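Local coordinates for lipoprotein (Clostridium difficile, PDB 4OTE) that probably serves as the substrate-binding lipoprotein of a methionine uptake system, holding selenomethionine between its two lobes in the crystal and carrying several zinc ions, at residues Gly16-Leu19 with Leu20-Lys24; Phe39-Tyr42 with Ile43-Asn46; Ser109-Pro112 with Ser113-Ser116; Asn118-Tyr121 with Leu122-Ile125. All coordinates share one frame; numbering follows the deposited sequence.

Along the chain the four contacts follow one another in series, each a local one at a helix start or along a helix. Contact 1 lies on helix 13-22 and contact 2 where strand 33-39 gives way to helix 44-51; strand 33-39 belongs to the seven-stranded mixed sheet, on which helix 13-22 packs. Contacts 3 and 4, centres about 13 Å apart, share helix 112-124, which follows strand 105-109 of the five-stranded sheet. Contact 1 lies across the chain's centre from both, about 28 Å and about 33 Å away between centres. Contacts 2 and 3, centres about 17 Å apart, flank the selenomethionine from different sheet systems, consistent with binding between two lobes.

Contact 1. Residues Gly16-Leu19 with Leu20-Lys24; sequences GGEL and LEELK. With ZN (zinc ion), chain G; ZN (zinc ion), chain H.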
loop_
_atom_site.group_PDB
_atom_site.type_symbol
_atom_site.label_atom_id
_atom_site.label_comp_id
_atom_site.label_asym_id
_atom_site.label_seq_id
_atom_site.Cartn_x
_atom_site.Cartn_y
_atom_site.Cartn_z
ATOM N N GLY A 16 3.147 8.627 -1.093
ATOM C CA GLY A 16 2.511 9.568 -2.013
ATOM C C GLY A 16 2.527 11.022 -1.581
ATOM O O GLY A 16 2.739 11.918 -2.407
ATOM N N GLY A 17 2.292 11.263 -0.293
ATOM C CA GLY A 17 2.252 12.623 0.241
ATOM C C GLY A 17 3.572 13.352 0.064
ATOM O O GLY A 17 3.613 14.457 -0.479
ATOM N N GLU A 18 4.653 12.716 0.504
ATOM C CA GLU A 18 5.987 13.309 0.443
ATOM C C GLU A 18 6.493 13.405 -1.002
ATOM O O GLU A 18 7.207 14.348 -1.336
ATOM C CB GLU A 18 6.956 12.525 1.343
ATOM C CG GLU A 18 8.442 12.857 1.221
ATOM C CD GLU A 18 8.790 14.323 1.440
ATOM O OE1 GLU A 18 7.962 15.088 1.974
ATOM O OE2 GLU A 18 9.923 14.717 1.077
ATOM N N LEU A 19 6.105 12.451 -1.852
ATOM C CA LEU A 19 6.414 12.526 -3.284
ATOM C C LEU A 19 5.743 13.752 -3.912
ATOM O O LEU A 19 6.400 14.541 -4.593
ATOM C CB LEU A 19 5.982 11.249 -4.007
ATOM C CG LEU A 19 6.036 11.250 -5.540
ATOM C CD1 LEU A 19 7.436 11.580 -6.046
ATOM C CD2 LEU A 19 5.564 9.914 -6.099
ATOM N N LEU A 20 4.444 13.914 -3.670
ATOM C CA LEU A 20 3.713 15.081 -4.164
ATOM C C LEU A 20 4.331 16.397 -3.675
ATOM O O LEU A 20 4.465 17.340 -4.453
ATOM C CB LEU A 20 2.236 15.015 -3.761
ATOM C CG LEU A 20 1.367 13.999 -4.509
ATOM C CD1 LEU A 20 0.067 13.746 -3.762
ATOM C CD2 LEU A 20 1.093 14.451 -5.934
ATOM N N GLU A 21 4.715 16.450 -2.398
ATOM C CA GLU A 21 5.309 17.660 -1.819
ATOM C C GLU A 21 6.582 18.052 -2.560
ATOM O O GLU A 21 6.793 19.226 -2.858
ATOM C CB GLU A 21 5.634 17.475 -0.328
ATOM C CG GLU A 21 4.431 17.401 0.606
ATOM C CD GLU A 21 3.720 18.728 0.818
ATOM O OE1 GLU A 21 4.153 19.754 0.254
ATOM O OE2 GLU A 21 2.717 18.751 1.572
ATOM N N GLU A 22 7.423 17.065 -2.857
ATOM C CA GLU A 22 8.677 17.319 -3.567
ATOM C C GLU A 22 8.469 17.614 -5.054
ATOM O O GLU A 22 9.379 18.096 -5.711
ATOM C CB GLU A 22 9.644 16.147 -3.385
ATOM C CG GLU A 22 10.126 15.963 -1.953
ATOM C CD GLU A 22 11.035 17.084 -1.475
ATOM O OE1 GLU A 22 11.582 17.821 -2.318
ATOM O OE2 GLU A 22 11.222 17.233 -0.249
ATOM N N LEU A 23 7.276 17.330 -5.572
ATOM C CA LEU A 23 6.927 17.636 -6.964
ATOM C C LEU A 23 6.197 18.974 -7.136
ATOM O O LEU A 23 5.858 19.345 -8.262
ATOM C CB LEU A 23 6.072 16.508 -7.552
ATOM C CG LEU A 23 6.813 15.207 -7.841
ATOM C CD1 LEU A 23 5.825 14.083 -8.114
ATOM C CD2 LEU A 23 7.774 15.375 -9.010
ATOM N N LYS A 24 5.957 19.690 -6.037
ATOM C CA LYS A 24 5.290 21.006 -6.080
ATOM C C LYS A 24 5.906 21.976 -7.083
ATOM O O LYS A 24 5.188 22.553 -7.890
ATOM C CB LYS A 24 5.315 21.687 -4.711
ATOM C CG LYS A 24 4.063 21.541 -3.881
ATOM C CD LYS A 24 4.230 22.364 -2.619
ATOM C CE LYS A 24 3.093 22.151 -1.651
ATOM N NZ LYS A 24 3.397 22.825 -0.359
HETATM ZN ZN ZN G . 10.137 16.751 1.408
HETATM ZN ZN ZN H . 2.061 20.615 2.028
#
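Glu18 and Glu22, one helical turn apart, share a zinc ion. Each carboxylate binds mainly through OE2, Glu18 OE2 at 2.1 Å from the zinc ion and Glu22 OE2 at 2.0 Å, with Glu18 OE1 at a longer 2.8 Å from the metal; an atom from elsewhere in the structure adds a further ligand. The metal lets the two acidic oxygens come close, Glu18 OE2 standing 3.1 Å from Glu22 OE2, a spacing that two anionic groups would otherwise probably avoid. The carboxylate planes are turned 67° apart, so the metal is met by two differently tilted groups. Glu18 reaches it with CG anti to its backbone N (chi1 170°) and a bend at the next bond that swings the acid end back toward Glu22. Lys232 NZ also hydrogen-bonds to Glu18 OE2, so this oxygen has a partner besides the metal. Glu21 binds another zinc ion through OE2, while Glu21 OE1 forms a salt bridge with Lys24 NZ at 3.2 Å, in which the hydrogen bond is weak.

Behind the metal ligands runs the helix backbone. Leu20 N donates to Gly16 O at 2.9 Å, and matching bonds join Glu21 N to Gly17 O and Glu22 N to Glu18 O; the next, from Leu23 N to Leu19 O, is weak. Leu19 CD1 meets Leu23 CD1 at 3.6 Å, their side chains crossing at a slant.

These two leucines pack on Leu220 of helix 211-220 and Leu228 of helix 223-233, whereas Leu20 turns to Val9 and Ala11 of strand 6-12 and to Leu34 and Val36 of strand 33-39, seating helix 13-22 between sheet and helices.

Contact 2. Residues Phe39-Tyr42 with Ile43-Asn46; sequences FDDY and ILPN. With ZN (zinc ion), chain F; MSE (selenomethionine), chain C; ACT (acetate ion), chain R.
Asp41 OD1 is gripped by two backbone N-H groups. Leu44 N donates to OD1 of Asp41 over 2.9 Å in a nearly straight bond (173°) that uses the syn lone pair, and Ile43 N reaches the same oxygen at 2.8 Å on the anti lone pair, with a more bent approach. The other oxygen, Asp41 OD2, binds a zinc ion at 1.9 Å, so both ends of the carboxylate are engaged and its rotation is fixed. With chi1 at 68°, CG sits between the backbone N and the carbonyl carbon, which brings the group over the start of the helix. Asp40 OD1 is a second zinc ligand and an acetate a third; the acetate, probably from the crystallisation liquor, also accepts from Asp40 N.

Beside the zinc site the Phe39 ring lies against Pro45, whose CA stands 4.1 Å from the ring centroid, almost on the normal, in a CH-pi contact. Leu44 CB comes obliquely to the same ring, 3.9 Å from Phe39 CD1. On the ligand side, the methyl CE of selenomethionine sits over a face of the Tyr42 ring, 3.6 Å from CG of Tyr42, while Tyr42 OH bonds to Asp172.

The arrangement joins a capping bond from the aspartate in the turn leading into helix 44-51 to the zinc site of Asp40 and Asp41 and, through Tyr42, to the ligand pocket, consistent with a strand-to-helix loop lining the ligand cleft of a substrate-binding protein of the periplasmic-binding-protein type.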
loop_
_atom_site.group_PDB
_atom_site.type_symbol
_atom_site.label_atom_id
_atom_site.label_comp_id
_atom_site.label_asym_id
_atom_site.label_seq_id
_atom_site.Cartn_x
_atom_site.Cartn_y
_atom_site.Cartn_z
ATOM N N PHE A 39 -4.096 12.225 4.727
ATOM C CA PHE A 39 -5.001 11.254 5.337
ATOM C C PHE A 39 -4.188 10.166 6.033
ATOM O O PHE A 39 -3.071 9.872 5.622
ATOM C CB PHE A 39 -5.919 10.645 4.281
ATOM C CG PHE A 39 -6.957 11.595 3.773
ATOM C CD1 PHE A 39 -8.153 11.763 4.454
ATOM C CD2 PHE A 39 -6.735 12.334 2.623
ATOM C CE1 PHE A 39 -9.111 12.645 3.992
ATOM C CE2 PHE A 39 -7.689 13.220 2.156
ATOM C CZ PHE A 39 -8.879 13.377 2.841
ATOM N N ASP A 40 -4.747 9.572 7.085
ATOM C CA ASP A 40 -4.021 8.568 7.881
ATOM C C ASP A 40 -4.646 7.172 7.797
ATOM O O ASP A 40 -4.235 6.254 8.514
ATOM C CB ASP A 40 -3.903 9.025 9.340
ATOM C CG ASP A 40 -5.255 9.268 10.002
ATOM O OD1 ASP A 40 -6.231 8.575 9.656
ATOM O OD2 ASP A 40 -5.338 10.152 10.880
ATOM N N ASP A 41 -5.626 7.014 6.909
ATOM C CA ASP A 41 -6.323 5.747 6.754
ATOM C C ASP A 41 -6.738 5.534 5.299
ATOM O O ASP A 41 -6.681 6.461 4.484
ATOM C CB ASP A 41 -7.543 5.712 7.682
ATOM C CG ASP A 41 -8.616 6.698 7.272
ATOM O OD1 ASP A 41 -9.371 6.387 6.326
ATOM O OD2 ASP A 41 -8.705 7.779 7.892
ATOM N N TYR A 42 -7.181 4.314 4.997
ATOM C CA TYR A 42 -7.505 3.909 3.633
ATOM C C TYR A 42 -8.973 4.129 3.234
ATOM O O TYR A 42 -9.348 3.840 2.096
ATOM C CB TYR A 42 -7.151 2.428 3.425
ATOM C CG TYR A 42 -5.672 2.074 3.460
ATOM C CD1 TYR A 42 -4.680 3.019 3.182
ATOM C CD2 TYR A 42 -5.269 0.764 3.712
ATOM C CE1 TYR A 42 -3.340 2.675 3.197
ATOM C CE2 TYR A 42 -3.933 0.411 3.721
ATOM C CZ TYR A 42 -2.972 1.367 3.466
ATOM O OH TYR A 42 -1.642 1.013 3.478
ATOM N N ILE A 43 -9.799 4.637 4.146
ATOM C CA ILE A 43 -11.232 4.789 3.874
ATOM C C ILE A 43 -11.582 6.198 3.416
ATOM O O ILE A 43 -12.221 6.383 2.385
ATOM C CB ILE A 43 -12.086 4.466 5.116
ATOM C CG1 ILE A 43 -11.732 3.083 5.679
ATOM C CG2 ILE A 43 -13.573 4.564 4.782
ATOM C CD1 ILE A 43 -12.251 1.922 4.861
ATOM N N LEU A 44 -11.152 7.194 4.183
ATOM C CA LEU A 44 -11.587 8.574 3.962
ATOM C C LEU A 44 -11.134 9.214 2.639
ATOM O O LEU A 44 -11.860 10.042 2.096
ATOM C CB LEU A 44 -11.176 9.468 5.141
ATOM C CG LEU A 44 -11.737 9.074 6.510
ATOM C CD1 LEU A 44 -11.234 10.025 7.586
ATOM C CD2 LEU A 44 -13.258 9.035 6.497
ATOM N N PRO A 45 -9.941 8.848 2.120
ATOM C CA PRO A 45 -9.497 9.519 0.889
ATOM C C PRO A 45 -10.447 9.349 -0.295
ATOM O O PRO A 45 -10.623 10.290 -1.070
ATOM C CB PRO A 45 -8.150 8.852 0.585
ATOM C CG PRO A 45 -7.662 8.358 1.901
ATOM C CD PRO A 45 -8.894 7.960 2.664
ATOM N N ASN A 46 -11.035 8.161 -0.436
ATOM C CA ASN A 46 -11.995 7.895 -1.508
ATOM C C ASN A 46 -13.323 8.614 -1.299
ATOM O O ASN A 46 -13.910 9.116 -2.257
ATOM C CB ASN A 46 -12.229 6.391 -1.682
ATOM C CG ASN A 46 -11.104 5.707 -2.444
ATOM O OD1 ASN A 46 -10.419 6.326 -3.260
ATOM N ND2 ASN A 46 -10.921 4.423 -2.195
HETATM ZN ZN ZN F . -8.161 8.822 9.407
HETATM N N MSE C 301 0.726 1.231 -0.067
HETATM C CA MSE C 301 -0.271 0.124 0.116
HETATM C C MSE C 301 0.246 -1.099 -0.559
HETATM O O MSE C 301 0.546 -1.076 -1.757
HETATM O OXT MSE C 301 0.365 -2.140 0.090
HETATM C CB MSE C 301 -1.649 0.455 -0.455
HETATM C CG MSE C 301 -2.681 -0.622 -0.112
HETATM SE SE MSE C 301 -4.396 -0.266 -1.020
HETATM C CE MSE C 301 -4.936 1.268 0.072
HETATM C C ACT R . -7.805 11.459 8.527
HETATM O O ACT R . -8.440 10.840 9.407
HETATM O OXT ACT R . -7.225 10.839 7.609
HETATM C CH3 ACT R . -7.728 12.961 8.577
HETATM O O HOH W 1 -11.883 3.516 0.211
#

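Contact 3. Residues Ser109-Pro112 with Ser113-Ser116; sequences SNNP and SSCS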
loop_
_atom_site.group_PDB
_atom_site.type_symbol
_atom_site.label_atom_id
_atom_site.label_comp_id
_atom_site.label_asym_id
_atom_site.label_seq_id
_atom_site.Cartn_x
_atom_site.Cartn_y
_atom_site.Cartn_z
ATOM N N SER A 109 -3.505 -8.132 8.805
ATOM C CA SER A 109 -4.648 -7.238 8.676
ATOM C C SER A 109 -5.959 -8.019 8.594
ATOM O O SER A 109 -6.022 -9.079 7.972
ATOM C CB SER A 109 -4.500 -6.362 7.430
ATOM O OG SER A 109 -5.666 -5.589 7.206
ATOM N N ASN A 110 -7.004 -7.479 9.215
ATOM C CA ASN A 110 -8.345 -8.059 9.124
ATOM C C ASN A 110 -9.067 -7.748 7.803
ATOM O O ASN A 110 -10.212 -8.152 7.617
ATOM C CB ASN A 110 -9.209 -7.642 10.328
ATOM C CG ASN A 110 -9.300 -6.134 10.504
ATOM O OD1 ASN A 110 -9.086 -5.366 9.565
ATOM N ND2 ASN A 110 -9.616 -5.702 11.720
ATOM N N ASN A 111 -8.406 -7.022 6.901
ATOM C CA ASN A 111 -8.886 -6.850 5.530
ATOM C C ASN A 111 -8.830 -8.191 4.783
ATOM O O ASN A 111 -7.751 -8.755 4.624
ATOM C CB ASN A 111 -8.039 -5.799 4.804
ATOM C CG ASN A 111 -8.477 -5.578 3.364
ATOM O OD1 ASN A 111 -8.086 -6.319 2.464
ATOM N ND2 ASN A 111 -9.275 -4.540 3.137
ATOM N N PRO A 112 -9.991 -8.709 4.329
ATOM C CA PRO A 112 -10.023 -10.039 3.696
ATOM C C PRO A 112 -9.031 -10.230 2.543
ATOM O O PRO A 112 -8.414 -11.291 2.435
ATOM C CB PRO A 112 -11.464 -10.152 3.187
ATOM C CG PRO A 112 -12.253 -9.276 4.095
ATOM C CD PRO A 112 -11.347 -8.137 4.466
ATOM N N SER A 113 -8.883 -9.214 1.698
ATOM C CA SER A 113 -7.970 -9.296 0.554
ATOM C C SER A 113 -6.504 -9.319 0.984
ATOM O O SER A 113 -5.728 -10.136 0.489
ATOM C CB SER A 113 -8.217 -8.140 -0.412
ATOM O OG SER A 113 -9.550 -8.173 -0.885
ATOM N N SER A 114 -6.134 -8.426 1.903
ATOM C CA SER A 114 -4.772 -8.378 2.452
ATOM C C SER A 114 -4.426 -9.661 3.206
ATOM O O SER A 114 -3.337 -10.210 3.040
ATOM C CB SER A 114 -4.605 -7.183 3.397
ATOM O OG SER A 114 -4.971 -5.967 2.764
ATOM N N CYS A 115 -5.359 -10.119 4.038
ATOM C CA CYS A 115 -5.206 -11.362 4.787
ATOM C C CYS A 115 -4.951 -12.539 3.846
ATOM O O CYS A 115 -3.965 -13.263 3.993
ATOM C CB CYS A 115 -6.462 -11.626 5.614
ATOM S SG CYS A 115 -6.442 -13.167 6.556
ATOM N N SER A 116 -5.847 -12.711 2.879
ATOM C CA SER A 116 -5.730 -13.765 1.874
ATOM C C SER A 116 -4.389 -13.705 1.133
ATOM O O SER A 116 -3.719 -14.724 0.938
ATOM C CB SER A 116 -6.887 -13.649 0.876
ATOM O OG SER A 116 -6.751 -14.575 -0.183
#
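Asn111 lays its amide oxygen over the first turn of helix 112-124, overlapping Ser114. Asn111 OD1 accepts from Ser114 N at 2.9 Å, with an N-H...O angle of 167°; the donor lies in the carbonyl plane, on a lone pair. Asn111 is thus the N-cap. Its extended first torsion (chi1 179°) places CG beside the carbonyl carbon, from where the amide can fold back onto the helix end. Ser114 OG stands 3.1 Å from Asn111 OD1, and Ser113 CB comes within 3.4 Å of that oxygen.

The backbone of the same residue takes the next step: Cys115 N donates to Asn111 O at 2.8 Å, and Ser116 N follows with a bond to Pro112 O. Before the cap, Ser109 OG accepts from Asn111 N at 3.1 Å, an ST turn at the end of strand 105-109, consistent with a role in placing the capping residue. Ser109 CB also comes to 4.1 Å from Ser114 CB. Outside the segments, Pro112 packs on Leu136, and Ser116 OG bonds to Val137 N.

Side chain and main chain of one residue therefore meet two successive N-H groups at a helix start, while the serine two residues earlier accepts that residue's own N-H. Ser114 N, Cys115 N and Asn111 N thus each find an acceptor close by in the chain, and the helix dipole would probably favour the partial negative charge of the amide oxygen here.

Contact 4. Residues Asn118-Tyr121 with Leu122-Ile125; sequences NLRY and LESI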
loop_
_atom_site.group_PDB
_atom_site.type_symbol
_atom_site.label_atom_id
_atom_site.label_comp_id
_atom_site.label_asym_id
_atom_site.label_seq_id
_atom_site.Cartn_x
_atom_site.Cartn_y
_atom_site.Cartn_z
ATOM N N ASN A 118 -1.580 -12.204 2.119
ATOM C CA ASN A 118 -0.513 -12.513 3.069
ATOM C C ASN A 118 -0.344 -14.012 3.313
ATOM O O ASN A 118 0.785 -14.501 3.417
ATOM C CB ASN A 118 -0.751 -11.791 4.400
ATOM C CG ASN A 118 -0.428 -10.308 4.330
ATOM O OD1 ASN A 118 0.230 -9.839 3.398
ATOM N ND2 ASN A 118 -0.878 -9.565 5.327
ATOM N N LEU A 119 -1.459 -14.735 3.408
ATOM C CA LEU A 119 -1.413 -16.183 3.608
ATOM C C LEU A 119 -0.801 -16.883 2.402
ATOM O O LEU A 119 -0.055 -17.850 2.562
ATOM C CB LEU A 119 -2.807 -16.745 3.894
ATOM C CG LEU A 119 -3.433 -16.337 5.231
ATOM C CD1 LEU A 119 -4.891 -16.770 5.278
ATOM C CD2 LEU A 119 -2.663 -16.913 6.411
ATOM N N ARG A 120 -1.104 -16.389 1.201
ATOM C CA ARG A 120 -0.523 -16.946 -0.021
ATOM C C ARG A 120 0.971 -16.650 -0.147
ATOM O O ARG A 120 1.710 -17.457 -0.716
ATOM C CB ARG A 120 -1.274 -16.464 -1.264
ATOM C CG ARG A 120 -2.699 -16.998 -1.350
ATOM C CD ARG A 120 -2.985 -17.682 -2.679
ATOM N NE ARG A 120 -4.286 -18.359 -2.686
ATOM C CZ ARG A 120 -4.482 -19.675 -2.559
ATOM N NH1 ARG A 120 -3.465 -20.521 -2.406
ATOM N NH2 ARG A 120 -5.721 -20.155 -2.588
ATOM N N TYR A 121 1.420 -15.508 0.376
ATOM C CA TYR A 121 2.856 -15.233 0.438
ATOM C C TYR A 121 3.531 -16.284 1.319
ATOM O O TYR A 121 4.540 -16.870 0.931
ATOM C CB TYR A 121 3.159 -13.829 0.983
ATOM C CG TYR A 121 2.732 -12.662 0.105
ATOM C CD1 TYR A 121 2.855 -12.709 -1.285
ATOM C CD2 TYR A 121 2.242 -11.489 0.677
ATOM C CE1 TYR A 121 2.472 -11.638 -2.077
ATOM C CE2 TYR A 121 1.859 -10.413 -0.105
ATOM C CZ TYR A 121 1.977 -10.488 -1.483
ATOM O OH TYR A 121 1.595 -9.408 -2.260
ATOM N N LEU A 122 2.954 -16.532 2.492
ATOM C CA LEU A 122 3.485 -17.533 3.418
ATOM C C LEU A 122 3.474 -18.946 2.819
ATOM O O LEU A 122 4.367 -19.750 3.106
ATOM C CB LEU A 122 2.719 -17.508 4.744
ATOM C CG LEU A 122 2.876 -16.228 5.574
ATOM C CD1 LEU A 122 1.951 -16.256 6.781
ATOM C CD2 LEU A 122 4.317 -16.021 6.014
ATOM N N GLU A 123 2.473 -19.238 1.988
ATOM C CA GLU A 123 2.432 -20.493 1.240
ATOM C C GLU A 123 3.596 -20.587 0.258
ATOM O O GLU A 123 4.269 -21.616 0.182
ATOM C CB GLU A 123 1.108 -20.634 0.482
ATOM C CG GLU A 123 1.003 -21.888 -0.377
ATOM C CD GLU A 123 -0.377 -22.074 -0.975
ATOM O OE1 GLU A 123 -0.949 -21.081 -1.472
ATOM O OE2 GLU A 123 -0.888 -23.217 -0.956
ATOM N N SER A 124 3.839 -19.509 -0.482
ATOM C CA SER A 124 4.870 -19.509 -1.525
ATOM C C SER A 124 6.288 -19.696 -0.974
ATOM O O SER A 124 7.186 -20.087 -1.716
ATOM C CB SER A 124 4.793 -18.228 -2.363
ATOM O OG SER A 124 5.297 -17.114 -1.651
ATOM N N ILE A 125 6.486 -19.417 0.315
ATOM C CA ILE A 125 7.766 -19.693 0.982
ATOM C C ILE A 125 7.749 -21.003 1.787
ATOM O O ILE A 125 8.646 -21.248 2.594
ATOM C CB ILE A 125 8.218 -18.515 1.881
ATOM C CG1 ILE A 125 7.245 -18.287 3.042
ATOM C CG2 ILE A 125 8.371 -17.252 1.047
ATOM C CD1 ILE A 125 7.681 -17.195 3.994
#
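The last turns of helix 112-124 bring Arg120 and Glu123 together on one flank. Arg120 NH1 and Glu123 OE1 form a salt bridge at 2.7 Å, although the hydrogen bond within it is weak, its N-H...O angle being 126°. The side chains run side by side in the same direction; the guanidinium and carboxylate planes are 22° apart, nearly coplanar, and Glu123 OE1 lies at the guanidinium edge, near its plane. Glu123 stretches out straight (chi1 177°), whereas Arg120 bends at its second torsion to reach it. Neither group relies on the other alone: Arg120 NH2 bonds to Pro131 O, and Glu123 OE2 accepts from Leu130 N, tying the helix flank to the loop that follows.

At the helix end, Tyr121 O takes two donors, Ser124 OG at 2.7 Å and Ile125 N at 3.3 Å. Ile125 is the first residue to leave helical backbone angles, so the hydroxyl of Ser124 adds a short bond to the carbonyl where the regular ladder stops. Upstream, Leu122 N donates to Asn118 O and Glu123 N to Leu119 O at 2.9 Å. Leu122 turns to Phe170 and Ile106 of the sheet, while Tyr121 and Ile125 pack on Tyr189 of strand 187-190.

The chemistry implies two separate holds on the helix end: Arg120 and Glu123, besides pairing with each other, each add a bond to the backbone of the following loop, and Tyr121 O is satisfied by a side chain and the main chain together.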